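Exotoxin 3 (Staphylococcus aureus, PDB 2Z8L) binds the sialylated glycan sialyl Lewis X through a pocket in its beta-grasp half, as a staphylococcal superantigen-like toxin. Local coordinates at residues T36-S41 with T71-G76; R58-G63 with F93-V98; G76-V81 with G97-N102; D108-P113 with Y135-S140. One frame throughout, in Å; residues are numbered along the deposited sequence.

Contact 1 (T36-S41 with T71-G76); sequences TGYRYS and TRKNPG. Unlike the reference sequence in segment 71-76: Thr71 (reference Lys).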
loop_
_atom_site.group_PDB
_atom_site.type_symbol
_atom_site.label_atom_id
_atom_site.label_comp_id
_atom_site.label_asym_id
_atom_site.label_seq_id
_atom_site.Cartn_x
_atom_site.Cartn_y
_atom_site.Cartn_z
ATOM N N THR A 36 -3.074 -4.954 -18.222
ATOM C CA THR A 36 -3.378 -3.806 -19.054
ATOM C C THR A 36 -4.656 -3.167 -18.555
ATOM O O THR A 36 -5.683 -3.835 -18.462
ATOM C CB THR A 36 -3.514 -4.198 -20.548
ATOM O OG1 THR A 36 -2.290 -4.820 -20.972
ATOM C CG2 THR A 36 -3.756 -2.995 -21.387
ATOM N N GLY A 37 -4.531 -1.899 -18.184
ATOM C CA GLY A 37 -5.612 -1.074 -17.627
ATOM C C GLY A 37 -6.142 -0.122 -18.666
ATOM O O GLY A 37 -5.384 0.461 -19.425
ATOM N N TYR A 38 -7.462 0.034 -18.675
ATOM C CA TYR A 38 -8.137 0.957 -19.559
ATOM C C TYR A 38 -8.696 2.108 -18.765
ATOM O O TYR A 38 -9.454 1.925 -17.824
ATOM C CB TYR A 38 -9.224 0.237 -20.333
ATOM C CG TYR A 38 -8.595 -0.736 -21.306
ATOM C CD1 TYR A 38 -8.299 -0.367 -22.601
ATOM C CD2 TYR A 38 -8.249 -2.012 -20.898
ATOM C CE1 TYR A 38 -7.713 -1.278 -23.484
ATOM C CE2 TYR A 38 -7.646 -2.891 -21.728
ATOM C CZ TYR A 38 -7.372 -2.534 -23.037
ATOM O OH TYR A 38 -6.770 -3.456 -23.907
ATOM N N ARG A 39 -8.348 3.300 -19.197
ATOM C CA ARG A 39 -8.668 4.505 -18.459
ATOM C C ARG A 39 -9.977 5.137 -18.864
ATOM O O ARG A 39 -10.301 5.221 -20.041
ATOM C CB ARG A 39 -7.561 5.524 -18.684
ATOM C CG ARG A 39 -7.670 6.684 -17.784
ATOM C CD ARG A 39 -6.527 7.668 -18.006
ATOM N NE ARG A 39 -6.386 8.000 -19.417
ATOM C CZ ARG A 39 -7.248 8.723 -20.133
ATOM N NH1 ARG A 39 -8.340 9.255 -19.569
ATOM N NH2 ARG A 39 -7.006 8.922 -21.430
ATOM N N TYR A 40 -10.740 5.615 -17.895
ATOM C CA TYR A 40 -11.890 6.425 -18.181
ATOM C C TYR A 40 -12.325 7.223 -16.961
ATOM O O TYR A 40 -11.769 7.077 -15.871
ATOM C CB TYR A 40 -13.020 5.539 -18.664
ATOM C CG TYR A 40 -13.578 4.648 -17.607
ATOM C CD1 TYR A 40 -12.952 3.471 -17.268
ATOM C CD2 TYR A 40 -14.732 4.998 -16.938
ATOM C CE1 TYR A 40 -13.483 2.647 -16.291
ATOM C CE2 TYR A 40 -15.276 4.187 -15.984
ATOM C CZ TYR A 40 -14.645 3.016 -15.661
ATOM O OH TYR A 40 -15.206 2.242 -14.684
ATOM N N SER A 41 -13.321 8.073 -17.154
ATOM C CA SER A 41 -13.822 8.876 -16.066
ATOM C C SER A 41 -15.340 8.968 -16.104
ATOM O O SER A 41 -15.927 8.913 -17.164
ATOM C CB SER A 41 -13.167 10.256 -16.083
ATOM O OG SER A 41 -13.329 10.903 -17.310
ATOM N N THR A 71 -3.407 8.039 -21.201
ATOM C CA THR A 71 -3.730 7.314 -22.406
ATOM C C THR A 71 -4.846 6.310 -22.101
ATOM O O THR A 71 -5.004 5.889 -20.973
ATOM C CB THR A 71 -2.478 6.606 -22.963
ATOM O OG1 THR A 71 -2.857 5.739 -24.044
ATOM C CG2 THR A 71 -1.780 5.817 -21.908
ATOM N N ARG A 72 -5.619 5.938 -23.112
ATOM C CA ARG A 72 -6.719 4.993 -22.921
ATOM C C ARG A 72 -6.200 3.625 -22.480
ATOM O O ARG A 72 -6.645 3.106 -21.456
ATOM C CB ARG A 72 -7.529 4.882 -24.209
ATOM C CG ARG A 72 -8.484 3.721 -24.277
ATOM C CD ARG A 72 -9.516 3.716 -23.163
ATOM N NE ARG A 72 -10.605 2.772 -23.493
ATOM C CZ ARG A 72 -11.625 2.484 -22.683
ATOM N NH1 ARG A 72 -11.739 3.082 -21.507
ATOM N NH2 ARG A 72 -12.555 1.623 -23.067
ATOM N N LYS A 73 -5.250 3.058 -23.231
ATOM C CA LYS A 73 -4.751 1.680 -23.008
ATOM C C LYS A 73 -3.407 1.791 -22.309
ATOM O O LYS A 73 -2.515 2.432 -22.833
ATOM C CB LYS A 73 -4.610 0.913 -24.321
ATOM C CG LYS A 73 -4.116 -0.529 -24.199
ATOM C CD LYS A 73 -4.137 -1.253 -25.526
ATOM C CE LYS A 73 -3.632 -2.653 -25.416
ATOM N NZ LYS A 73 -4.013 -3.481 -26.607
ATOM N N ASN A 74 -3.264 1.114 -21.168
ATOM C CA ASN A 74 -2.084 1.233 -20.296
ATOM C C ASN A 74 -1.553 -0.165 -19.974
ATOM O O ASN A 74 -1.913 -0.772 -18.966
ATOM C CB ASN A 74 -2.434 1.950 -19.023
ATOM C CG ASN A 74 -2.874 3.354 -19.258
ATOM O OD1 ASN A 74 -2.046 4.249 -19.343
ATOM N ND2 ASN A 74 -4.172 3.542 -19.495
ATOM N N PRO A 75 -0.658 -0.682 -20.813
ATOM C CA PRO A 75 -0.093 -1.996 -20.547
ATOM C C PRO A 75 1.008 -2.000 -19.473
ATOM O O PRO A 75 1.507 -0.932 -19.105
ATOM C CB PRO A 75 0.480 -2.408 -21.904
ATOM C CG PRO A 75 0.744 -1.120 -22.588
ATOM C CD PRO A 75 -0.168 -0.092 -22.074
ATOM N N GLY A 76 1.342 -3.178 -18.960
ATOM C CA GLY A 76 2.531 -3.318 -18.157
ATOM C C GLY A 76 2.404 -2.712 -16.777
ATOM O O GLY A 76 3.386 -2.165 -16.220
HETATM O O HOH W 1 0.077 -5.662 -19.992
#
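Gly37 and Asn74 form the close-packed part of this contact, an antiparallel hydrogen-bonded pair in which Gly37 N gives its hydrogen to Asn74 O at 3.0 Å and Asn74 N returns one to Gly37 O at 2.8 Å. The buried Asn74 carboxamide lies on the face shared with Leu48. Its CG stands anti to the carbonyl carbon (chi1 -63°), and ND2 donates to Thr71 O at 2.9 Å and makes a weak bond to Gly37 O. Thr71 O also accepts from Arg39 NE at 3.0 Å, the two donors arriving from opposite faces of its carbonyl plane. In the OB-fold domain this pairing sets the short strand 73-75 against strand 35-42, whose other edge is taken by strand 45-52. The opposite face, carrying Tyr38 and Lys73, is looser and more exposed. There the extended Lys73 chain runs beside the Tyr38 ring, pointing the same way, with CE 3.6 Å from Tyr38 OH. Arg72 crosses Tyr38 at about a right angle: one face of its guanidinium meets Tyr38 CB, while NH1 donates to Arg39 O at 3.0 Å, within the guanidinium plane. Beyond Gly37, a water joins Thr36 OG1 to Gly76 N.

Contact 2 (R58-G63 with F93-V98); sequences RIQIFG and FSYGGV. Unlike the reference sequence in segment 93-98: Phe93 (reference Tyr).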
loop_
_atom_site.group_PDB
_atom_site.type_symbol
_atom_site.label_atom_id
_atom_site.label_comp_id
_atom_site.label_asym_id
_atom_site.label_seq_id
_atom_site.Cartn_x
_atom_site.Cartn_y
_atom_site.Cartn_z
ATOM N N ARG A 58 -12.250 -2.809 -11.123
ATOM C CA ARG A 58 -12.239 -1.373 -11.389
ATOM C C ARG A 58 -11.459 -0.760 -10.272
ATOM O O ARG A 58 -11.763 -1.008 -9.115
ATOM C CB ARG A 58 -13.649 -0.763 -11.402
ATOM C CG ARG A 58 -13.652 0.652 -11.924
ATOM C CD ARG A 58 -15.040 1.244 -11.872
ATOM N NE ARG A 58 -15.403 1.604 -10.514
ATOM C CZ ARG A 58 -16.552 2.173 -10.151
ATOM N NH1 ARG A 58 -17.486 2.457 -11.048
ATOM N NH2 ARG A 58 -16.749 2.456 -8.875
ATOM N N ILE A 59 -10.437 -0.011 -10.651
ATOM C CA ILE A 59 -9.547 0.678 -9.707
ATOM C C ILE A 59 -9.769 2.170 -9.805
ATOM O O ILE A 59 -9.684 2.746 -10.883
ATOM C CB ILE A 59 -8.089 0.375 -10.050
ATOM C CG1 ILE A 59 -7.822 -1.131 -10.133
ATOM C CG2 ILE A 59 -7.192 1.064 -9.039
ATOM C CD1 ILE A 59 -8.055 -1.865 -8.909
ATOM N N GLN A 60 -10.064 2.829 -8.693
ATOM C CA GLN A 60 -10.174 4.274 -8.705
ATOM C C GLN A 60 -8.798 4.883 -8.570
ATOM O O GLN A 60 -7.994 4.424 -7.711
ATOM C CB GLN A 60 -11.067 4.769 -7.589
ATOM C CG GLN A 60 -11.368 6.254 -7.775
ATOM C CD GLN A 60 -12.387 6.793 -6.822
ATOM O OE1 GLN A 60 -12.992 6.047 -6.051
ATOM N NE2 GLN A 60 -12.556 8.104 -6.832
ATOM N N ILE A 61 -8.512 5.883 -9.397
ATOM C CA ILE A 61 -7.203 6.550 -9.464
ATOM C C ILE A 61 -7.301 7.932 -8.837
ATOM O O ILE A 61 -8.304 8.650 -9.040
ATOM C CB ILE A 61 -6.774 6.730 -10.936
ATOM C CG1 ILE A 61 -6.842 5.401 -11.681
ATOM C CG2 ILE A 61 -5.406 7.336 -11.010
ATOM C CD1 ILE A 61 -6.042 4.350 -11.011
ATOM N N PHE A 62 -6.267 8.335 -8.091
ATOM C CA PHE A 62 -6.286 9.563 -7.337
ATOM C C PHE A 62 -5.031 10.382 -7.593
ATOM O O PHE A 62 -4.004 9.875 -8.088
ATOM C CB PHE A 62 -6.326 9.256 -5.840
ATOM C CG PHE A 62 -7.533 8.491 -5.387
ATOM C CD1 PHE A 62 -7.530 7.120 -5.318
ATOM C CD2 PHE A 62 -8.699 9.173 -5.080
ATOM C CE1 PHE A 62 -8.663 6.428 -4.901
ATOM C CE2 PHE A 62 -9.830 8.484 -4.634
ATOM C CZ PHE A 62 -9.792 7.141 -4.522
ATOM N N GLY A 63 -5.115 11.659 -7.278
ATOM C CA GLY A 63 -3.942 12.487 -7.199
ATOM C C GLY A 63 -3.334 12.764 -8.536
ATOM O O GLY A 63 -3.998 12.737 -9.565
ATOM N N PHE A 93 -14.002 -3.691 -6.666
ATOM C CA PHE A 93 -13.586 -2.281 -6.643
ATOM C C PHE A 93 -12.487 -2.109 -5.627
ATOM O O PHE A 93 -12.588 -2.611 -4.529
ATOM C CB PHE A 93 -14.746 -1.365 -6.276
ATOM C CG PHE A 93 -15.911 -1.535 -7.200
ATOM C CD1 PHE A 93 -15.983 -0.814 -8.378
ATOM C CD2 PHE A 93 -16.857 -2.513 -6.966
ATOM C CE1 PHE A 93 -17.019 -1.004 -9.275
ATOM C CE2 PHE A 93 -17.883 -2.711 -7.849
ATOM C CZ PHE A 93 -17.967 -1.952 -9.016
ATOM N N SER A 94 -11.464 -1.368 -6.015
ATOM C CA SER A 94 -10.346 -1.092 -5.142
ATOM C C SER A 94 -9.804 0.296 -5.463
ATOM O O SER A 94 -10.064 0.842 -6.550
ATOM C CB SER A 94 -9.259 -2.185 -5.346
ATOM O OG SER A 94 -8.100 -2.010 -4.535
ATOM N N TYR A 95 -9.109 0.887 -4.494
ATOM C CA TYR A 95 -8.572 2.251 -4.581
ATOM C C TYR A 95 -7.081 2.262 -4.805
ATOM O O TYR A 95 -6.325 1.727 -4.000
ATOM C CB TYR A 95 -8.796 3.014 -3.263
ATOM C CG TYR A 95 -10.186 3.172 -2.809
ATOM C CD1 TYR A 95 -11.204 3.450 -3.698
ATOM C CD2 TYR A 95 -10.481 3.153 -1.444
ATOM C CE1 TYR A 95 -12.502 3.629 -3.265
ATOM C CE2 TYR A 95 -11.763 3.328 -1.016
ATOM C CZ TYR A 95 -12.771 3.577 -1.934
ATOM O OH TYR A 95 -14.087 3.760 -1.525
ATOM N N GLY A 96 -6.640 2.912 -5.874
ATOM C CA GLY A 96 -5.252 3.180 -6.123
ATOM C C GLY A 96 -4.407 1.917 -6.239
ATOM O O GLY A 96 -4.864 0.946 -6.834
ATOM N N GLY A 97 -3.158 2.009 -5.821
ATOM C CA GLY A 97 -2.239 0.872 -5.822
ATOM C C GLY A 97 -1.681 0.466 -7.165
ATOM O O GLY A 97 -1.181 -0.656 -7.293
ATOM N N VAL A 98 -1.728 1.335 -8.180
ATOM C CA VAL A 98 -1.223 1.055 -9.542
ATOM C C VAL A 98 0.233 1.532 -9.666
ATOM O O VAL A 98 0.562 2.680 -9.320
ATOM C CB VAL A 98 -2.104 1.712 -10.625
ATOM C CG1 VAL A 98 -1.551 1.406 -11.997
ATOM C CG2 VAL A 98 -3.585 1.264 -10.456
#
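Arg58 and Phe93 meet face to edge, with the guanidinium as the face: Phe93 CE1 lies 3.2 Å above its plane, offset toward the rim, while Arg58 NE sits at the edge of the ring, in its plane and 3.3 Å from Phe93 CD1. The two planes are turned 71° apart. A bend at chi3 (75°) brings Arg58 NE to this edge, and Tyr47 engages the same arginine in a cation-pi contact. Farther along the face, Gln60 lies alongside Tyr95, with OE1 3.7 Å from Tyr95 CE1. The edge of Phe62 is directed toward the face of Tyr95 in an offset edge-to-face pair, centroids 5.8 Å apart, and Phe62 also meets the ring of His189 from the glycan pocket.

Beneath these groups strands 55-61 and 92-100 run parallel, an exception among the mostly antiparallel pairings of this OB-fold sheet. Ser94 N donates to Arg58 O, Gln60 N to Ser94 O, and Gly96 N to Gln60 O at 2.7 Å. On the buried face, Ile59 CG2 packs 3.9 Å from Val98 CG2, which Ile61 CD1 also touches; Ser94 OG bonds to Val82 O. The chemistry thus differs by face: aliphatic groups fill the core, whereas the other side joins rings to polar groups, where the electropositive ring edge of Phe93 probably gains little electrostatically from the arginine's charge.

Contact 3 (G76-V81 with G97-N102); sequences GLDIFV and GVTKKN. With PO4 (phosphate ion), chain C.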
loop_
_atom_site.group_PDB
_atom_site.type_symbol
_atom_site.label_atom_id
_atom_site.label_comp_id
_atom_site.label_asym_id
_atom_site.label_seq_id
_atom_site.Cartn_x
_atom_site.Cartn_y
_atom_site.Cartn_z
ATOM N N GLY A 76 1.342 -3.178 -18.960
ATOM C CA GLY A 76 2.531 -3.318 -18.157
ATOM C C GLY A 76 2.404 -2.712 -16.777
ATOM O O GLY A 76 3.386 -2.165 -16.220
ATOM N N LEU A 77 1.219 -2.846 -16.197
ATOM C CA LEU A 77 0.980 -2.375 -14.836
ATOM C C LEU A 77 1.056 -3.488 -13.816
ATOM O O LEU A 77 0.746 -4.640 -14.109
ATOM C CB LEU A 77 -0.399 -1.716 -14.772
ATOM C CG LEU A 77 -0.652 -0.588 -15.748
ATOM C CD1 LEU A 77 -2.061 -0.052 -15.587
ATOM C CD2 LEU A 77 0.360 0.495 -15.535
ATOM N N ASP A 78 1.429 -3.106 -12.592
ATOM C CA ASP A 78 1.274 -3.950 -11.405
ATOM C C ASP A 78 0.201 -3.255 -10.539
ATOM O O ASP A 78 0.202 -2.032 -10.441
ATOM C CB ASP A 78 2.541 -4.001 -10.621
ATOM C CG ASP A 78 3.613 -4.932 -11.202
ATOM O OD1 ASP A 78 3.362 -5.669 -12.184
ATOM O OD2 ASP A 78 4.742 -4.917 -10.620
ATOM N N ILE A 79 -0.732 -4.018 -9.998
ATOM C CA ILE A 79 -1.779 -3.444 -9.139
ATOM C C ILE A 79 -1.886 -4.162 -7.808
ATOM O O ILE A 79 -2.038 -5.385 -7.759
ATOM C CB ILE A 79 -3.163 -3.466 -9.835
ATOM C CG1 ILE A 79 -2.987 -2.962 -11.276
ATOM C CG2 ILE A 79 -4.165 -2.657 -8.978
ATOM C CD1 ILE A 79 -4.209 -2.860 -12.043
ATOM N N PHE A 80 -1.856 -3.401 -6.716
ATOM C CA PHE A 80 -2.107 -3.940 -5.393
ATOM C C PHE A 80 -3.549 -3.709 -5.060
ATOM O O PHE A 80 -3.954 -2.570 -4.854
ATOM C CB PHE A 80 -1.189 -3.257 -4.349
ATOM C CG PHE A 80 -1.294 -3.845 -3.014
ATOM C CD1 PHE A 80 -0.834 -5.146 -2.765
ATOM C CD2 PHE A 80 -1.941 -3.170 -1.994
ATOM C CE1 PHE A 80 -1.006 -5.702 -1.491
ATOM C CE2 PHE A 80 -2.105 -3.737 -0.732
ATOM C CZ PHE A 80 -1.617 -4.972 -0.489
ATOM N N VAL A 81 -4.306 -4.803 -5.006
ATOM C CA VAL A 81 -5.741 -4.793 -4.860
ATOM C C VAL A 81 -6.159 -5.193 -3.424
ATOM O O VAL A 81 -5.699 -6.221 -2.891
ATOM C CB VAL A 81 -6.415 -5.776 -5.912
ATOM C CG1 VAL A 81 -7.938 -5.814 -5.674
ATOM C CG2 VAL A 81 -6.053 -5.400 -7.331
ATOM N N GLY A 97 -3.158 2.009 -5.821
ATOM C CA GLY A 97 -2.239 0.872 -5.822
ATOM C C GLY A 97 -1.681 0.466 -7.165
ATOM O O GLY A 97 -1.181 -0.656 -7.293
ATOM N N VAL A 98 -1.728 1.335 -8.180
ATOM C CA VAL A 98 -1.223 1.055 -9.542
ATOM C C VAL A 98 0.233 1.532 -9.666
ATOM O O VAL A 98 0.562 2.680 -9.320
ATOM C CB VAL A 98 -2.104 1.712 -10.625
ATOM C CG1 VAL A 98 -1.551 1.406 -11.997
ATOM C CG2 VAL A 98 -3.585 1.264 -10.456
ATOM N N THR A 99 1.094 0.663 -10.165
ATOM C CA THR A 99 2.486 1.037 -10.412
ATOM C C THR A 99 2.905 0.458 -11.765
ATOM O O THR A 99 2.211 -0.413 -12.347
ATOM C CB THR A 99 3.380 0.485 -9.327
ATOM O OG1 THR A 99 3.278 -0.937 -9.294
ATOM C CG2 THR A 99 3.025 1.087 -7.960
ATOM N N LYS A 100 3.984 0.981 -12.307
ATOM C CA LYS A 100 4.600 0.354 -13.497
ATOM C C LYS A 100 5.323 -0.905 -13.069
ATOM O O LYS A 100 5.907 -0.935 -11.986
ATOM C CB LYS A 100 5.605 1.324 -14.067
ATOM C CG LYS A 100 4.976 2.696 -14.348
ATOM C CD LYS A 100 5.890 3.624 -15.114
ATOM C CE LYS A 100 5.061 4.670 -15.843
ATOM N NZ LYS A 100 4.079 5.379 -14.928
ATOM N N LYS A 101 5.281 -1.940 -13.903
ATOM C CA LYS A 101 6.000 -3.152 -13.599
ATOM C C LYS A 101 7.516 -2.860 -13.651
ATOM O O LYS A 101 7.993 -1.856 -14.224
ATOM C CB LYS A 101 5.609 -4.287 -14.543
ATOM C CG LYS A 101 6.127 -4.062 -15.930
ATOM C CD LYS A 101 5.672 -5.171 -16.845
ATOM C CE LYS A 101 6.317 -4.978 -18.152
ATOM N NZ LYS A 101 5.653 -5.819 -19.174
ATOM N N ASN A 102 8.280 -3.747 -13.040
ATOM C CA ASN A 102 9.728 -3.586 -13.056
ATOM C C ASN A 102 10.303 -3.590 -14.477
ATOM O O ASN A 102 9.912 -4.391 -15.305
ATOM C CB ASN A 102 10.382 -4.728 -12.280
ATOM C CG ASN A 102 10.231 -4.596 -10.779
ATOM O OD1 ASN A 102 9.921 -3.530 -10.260
ATOM N ND2 ASN A 102 10.563 -5.671 -10.080
HETATM P P PO4 C . 6.842 -7.181 -11.842
HETATM O O1 PO4 C . 5.448 -7.413 -12.450
HETATM O O2 PO4 C . 7.878 -7.601 -12.876
HETATM O O3 PO4 C . 7.026 -8.038 -10.605
HETATM O O4 PO4 C . 7.070 -5.730 -11.489
#
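Asp78 and Thr99 project from the same face of an antiparallel hydrogen-bonded pair, Asp78 CB lying 3.4 Å from Thr99 OG1. Lys101 crosses the aspartate at about a right angle: its CB approaches Asp78 OD1 at 3.5 Å, while the extended chain passes over Gly76 and NZ bonds to Asn34. On the other face Leu77 CD1 meets Val98 CG1 at 3.9 Å. The strands, 77-81 and 92-100 of the OB-fold sheet, are fastened by Asp78 N to Thr99 O and Thr99 N to Asp78 O, flanked by Lys101 N to Gly76 O and Phe80 N to Gly97 O. Gly76 and Leu77 form a G1 bulge opposite Val35.

A phosphate, probably from the crystallisation liquor, sits at the Asp78 end. Its O4 accepts from Asn102 N at 2.8 Å and lies 2.6 Å from Asp78 OD2. Asp78 OD1 lies 2.7 Å from phosphate O1 as well, and oxygens this close suggest that one of the two acid groups holds a proton, while Lys136, salt-bridged to Asp78 OD2 and bonded to Thr99 OG1, would temper the negative charge.

Contact 4 (D108-P113 with Y135-S140); sequences DYLNAP and YKEEVS. Unlike the reference sequence in segment 108-113: Asn111 (reference Ser). Unlike the reference sequence in segment 135-140: Val139 (reference Ile).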
loop_
_atom_site.group_PDB
_atom_site.type_symbol
_atom_site.label_atom_id
_atom_site.label_comp_id
_atom_site.label_asym_id
_atom_site.label_seq_id
_atom_site.Cartn_x
_atom_site.Cartn_y
_atom_site.Cartn_z
ATOM N N ASP A 108 16.321 -11.618 -6.507
ATOM C CA ASP A 108 15.967 -11.511 -5.113
ATOM C C ASP A 108 15.455 -10.082 -4.886
ATOM O O ASP A 108 15.254 -9.299 -5.816
ATOM C CB ASP A 108 17.167 -11.823 -4.208
ATOM C CG ASP A 108 16.774 -12.521 -2.878
ATOM O OD1 ASP A 108 15.568 -12.486 -2.504
ATOM O OD2 ASP A 108 17.670 -13.173 -2.237
ATOM N N TYR A 109 15.208 -9.749 -3.646
ATOM C CA TYR A 109 14.764 -8.394 -3.314
ATOM C C TYR A 109 15.797 -7.332 -3.694
ATOM O O TYR A 109 17.015 -7.569 -3.650
ATOM C CB TYR A 109 14.396 -8.266 -1.842
ATOM C CG TYR A 109 15.372 -8.846 -0.912
ATOM C CD1 TYR A 109 16.491 -8.168 -0.522
ATOM C CD2 TYR A 109 15.172 -10.110 -0.437
ATOM C CE1 TYR A 109 17.410 -8.768 0.405
ATOM C CE2 TYR A 109 16.055 -10.708 0.504
ATOM C CZ TYR A 109 17.188 -10.037 0.877
ATOM O OH TYR A 109 18.054 -10.664 1.779
ATOM N N LEU A 110 15.330 -6.154 -4.066
ATOM C CA LEU A 110 16.249 -5.118 -4.498
ATOM C C LEU A 110 16.619 -4.120 -3.445
ATOM O O LEU A 110 17.520 -3.293 -3.669
ATOM C CB LEU A 110 15.766 -4.446 -5.786
ATOM C CG LEU A 110 14.371 -3.945 -5.895
ATOM C CD1 LEU A 110 14.022 -2.812 -4.849
ATOM C CD2 LEU A 110 14.026 -3.450 -7.324
ATOM N N ASN A 111 15.982 -4.204 -2.276
ATOM C CA ASN A 111 16.341 -3.346 -1.148
ATOM C C ASN A 111 15.795 -4.016 0.111
ATOM O O ASN A 111 14.773 -4.674 0.058
ATOM C CB ASN A 111 15.704 -1.952 -1.386
ATOM C CG ASN A 111 16.177 -0.861 -0.454
ATOM O OD1 ASN A 111 17.181 -0.985 0.244
ATOM N ND2 ASN A 111 15.449 0.285 -0.502
ATOM N N ALA A 112 16.486 -3.832 1.234
ATOM C CA ALA A 112 16.107 -4.464 2.518
ATOM C C ALA A 112 16.268 -3.425 3.632
ATOM O O ALA A 112 17.072 -3.607 4.562
ATOM C CB ALA A 112 16.941 -5.671 2.799
ATOM N N PRO A 113 15.483 -2.362 3.551
ATOM C CA PRO A 113 15.587 -1.325 4.604
ATOM C C PRO A 113 15.278 -1.907 5.984
ATOM O O PRO A 113 14.423 -2.761 6.116
ATOM C CB PRO A 113 14.524 -0.294 4.203
ATOM C CG PRO A 113 13.558 -1.066 3.282
ATOM C CD PRO A 113 14.427 -2.064 2.569
ATOM N N TYR A 135 10.663 -5.629 -3.367
ATOM C CA TYR A 135 10.876 -6.304 -4.651
ATOM C C TYR A 135 10.567 -5.448 -5.856
ATOM O O TYR A 135 10.818 -5.903 -6.984
ATOM C CB TYR A 135 10.041 -7.606 -4.708
ATOM C CG TYR A 135 10.432 -8.593 -3.631
ATOM C CD1 TYR A 135 11.316 -9.618 -3.890
ATOM C CD2 TYR A 135 9.895 -8.506 -2.360
ATOM C CE1 TYR A 135 11.679 -10.523 -2.904
ATOM C CE2 TYR A 135 10.253 -9.415 -1.393
ATOM C CZ TYR A 135 11.146 -10.399 -1.672
ATOM O OH TYR A 135 11.541 -11.351 -0.734
ATOM N N LYS A 136 10.080 -4.238 -5.645
ATOM C CA LYS A 136 9.613 -3.409 -6.726
ATOM C C LYS A 136 10.364 -2.103 -6.853
ATOM O O LYS A 136 10.589 -1.435 -5.874
ATOM C CB LYS A 136 8.074 -3.172 -6.600
ATOM C CG LYS A 136 7.313 -4.434 -7.017
ATOM C CD LYS A 136 5.797 -4.348 -6.831
ATOM C CE LYS A 136 5.165 -3.029 -7.386
ATOM N NZ LYS A 136 5.394 -2.644 -8.854
ATOM N N GLU A 137 10.619 -1.706 -8.097
ATOM C CA GLU A 137 11.211 -0.425 -8.395
ATOM C C GLU A 137 10.292 0.702 -8.046
ATOM O O GLU A 137 10.765 1.735 -7.605
ATOM C CB GLU A 137 11.558 -0.320 -9.886
ATOM C CG GLU A 137 12.616 -1.279 -10.305
ATOM C CD GLU A 137 12.646 -1.519 -11.824
ATOM O OE1 GLU A 137 11.877 -0.850 -12.569
ATOM O OE2 GLU A 137 13.389 -2.413 -12.217
ATOM N N GLU A 138 9.013 0.533 -8.324
ATOM C CA GLU A 138 7.968 1.556 -8.033
ATOM C C GLU A 138 7.006 0.893 -7.064
ATOM O O GLU A 138 6.440 -0.132 -7.371
ATOM C CB GLU A 138 7.241 1.921 -9.328
ATOM C CG GLU A 138 6.679 3.282 -9.304
ATOM C CD GLU A 138 6.187 3.692 -10.674
ATOM O OE1 GLU A 138 7.071 4.050 -11.536
ATOM O OE2 GLU A 138 4.936 3.581 -10.911
ATOM N N VAL A 139 6.845 1.474 -5.887
ATOM C CA VAL A 139 6.024 0.901 -4.873
ATOM C C VAL A 139 4.950 1.949 -4.442
ATOM O O VAL A 139 5.262 3.123 -4.213
ATOM C CB VAL A 139 6.806 0.464 -3.619
ATOM C CG1 VAL A 139 5.817 -0.398 -2.779
ATOM C CG2 VAL A 139 8.119 -0.291 -3.910
ATOM N N SER A 140 3.684 1.497 -4.340
ATOM C CA SER A 140 2.622 2.424 -3.888
ATOM C C SER A 140 2.680 2.581 -2.362
ATOM O O SER A 140 2.965 1.596 -1.631
ATOM C CB SER A 140 1.212 1.933 -4.319
ATOM O OG SER A 140 0.794 0.770 -3.662
HETATM O O HOH W 2 12.990 -7.850 -6.676
HETATM O O HOH W 3 14.102 -13.365 -0.575
#
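A classic beta bulge, with Leu110 and Asn111 both opposite Ile134, lies where the linker 108-113 meets the segment 135-140 that leads into helix 141-155. Across this surface contact the main event is a CH-pi interaction: Tyr109 CB stands over one face of the Tyr135 ring, 3.9 Å from its centroid and 19° off the normal. The side chains cross obliquely, and Tyr135 OH comes to the edge of the Tyr109 ring, 3.8 Å from CD2. With Tyr109 CG set between its backbone N and carbonyl carbon (chi1 47°), the ring leads away while CB keeps the Tyr135 face. Leu110 reaches farther along the segment, CD1 to Lys136 O at 3.8 Å and CD2 to Glu137 CG at 3.9 Å.

No direct hydrogen bond joins the segments; two waters make the polar links. One donates to both Asp108 O and Tyr135 O, and the other donates to Asp108 OD1 at 2.6 Å while also bonding to Tyr135 OH at 3.3 Å. The second carboxylate in the contact, Glu137, is held by Tyr106, Gln103 and Gly104. From here the first segment continues into strand 114-121 of the beta-grasp sheet, whereas the second forms strand 138-140, paired with 194-196, before Ser140 caps the N terminus of helix 141-155.

How the contacts relate
From the N terminus, the chain first supplies 36-41, then 58-63, before returning at 71-76 to close contact 1. Contact 2 opens inside that loop but closes only at 93-98, so the two cross. Contact 3 begins at Gly76, which it shares with contact 1, and closes at 97-102, sharing Gly97 and Val98 with contact 2. Together these three knit the OB-fold sheet, with strand 92-100 lying between strands 55-61 and 77-81. Contact 4 follows in series, closing a loop from the linker through two beta-grasp strands to 135-140. It borders contact 3, where Lys136 probably bonds to Thr99 and Glu137 to Asn102, tying the two halves together.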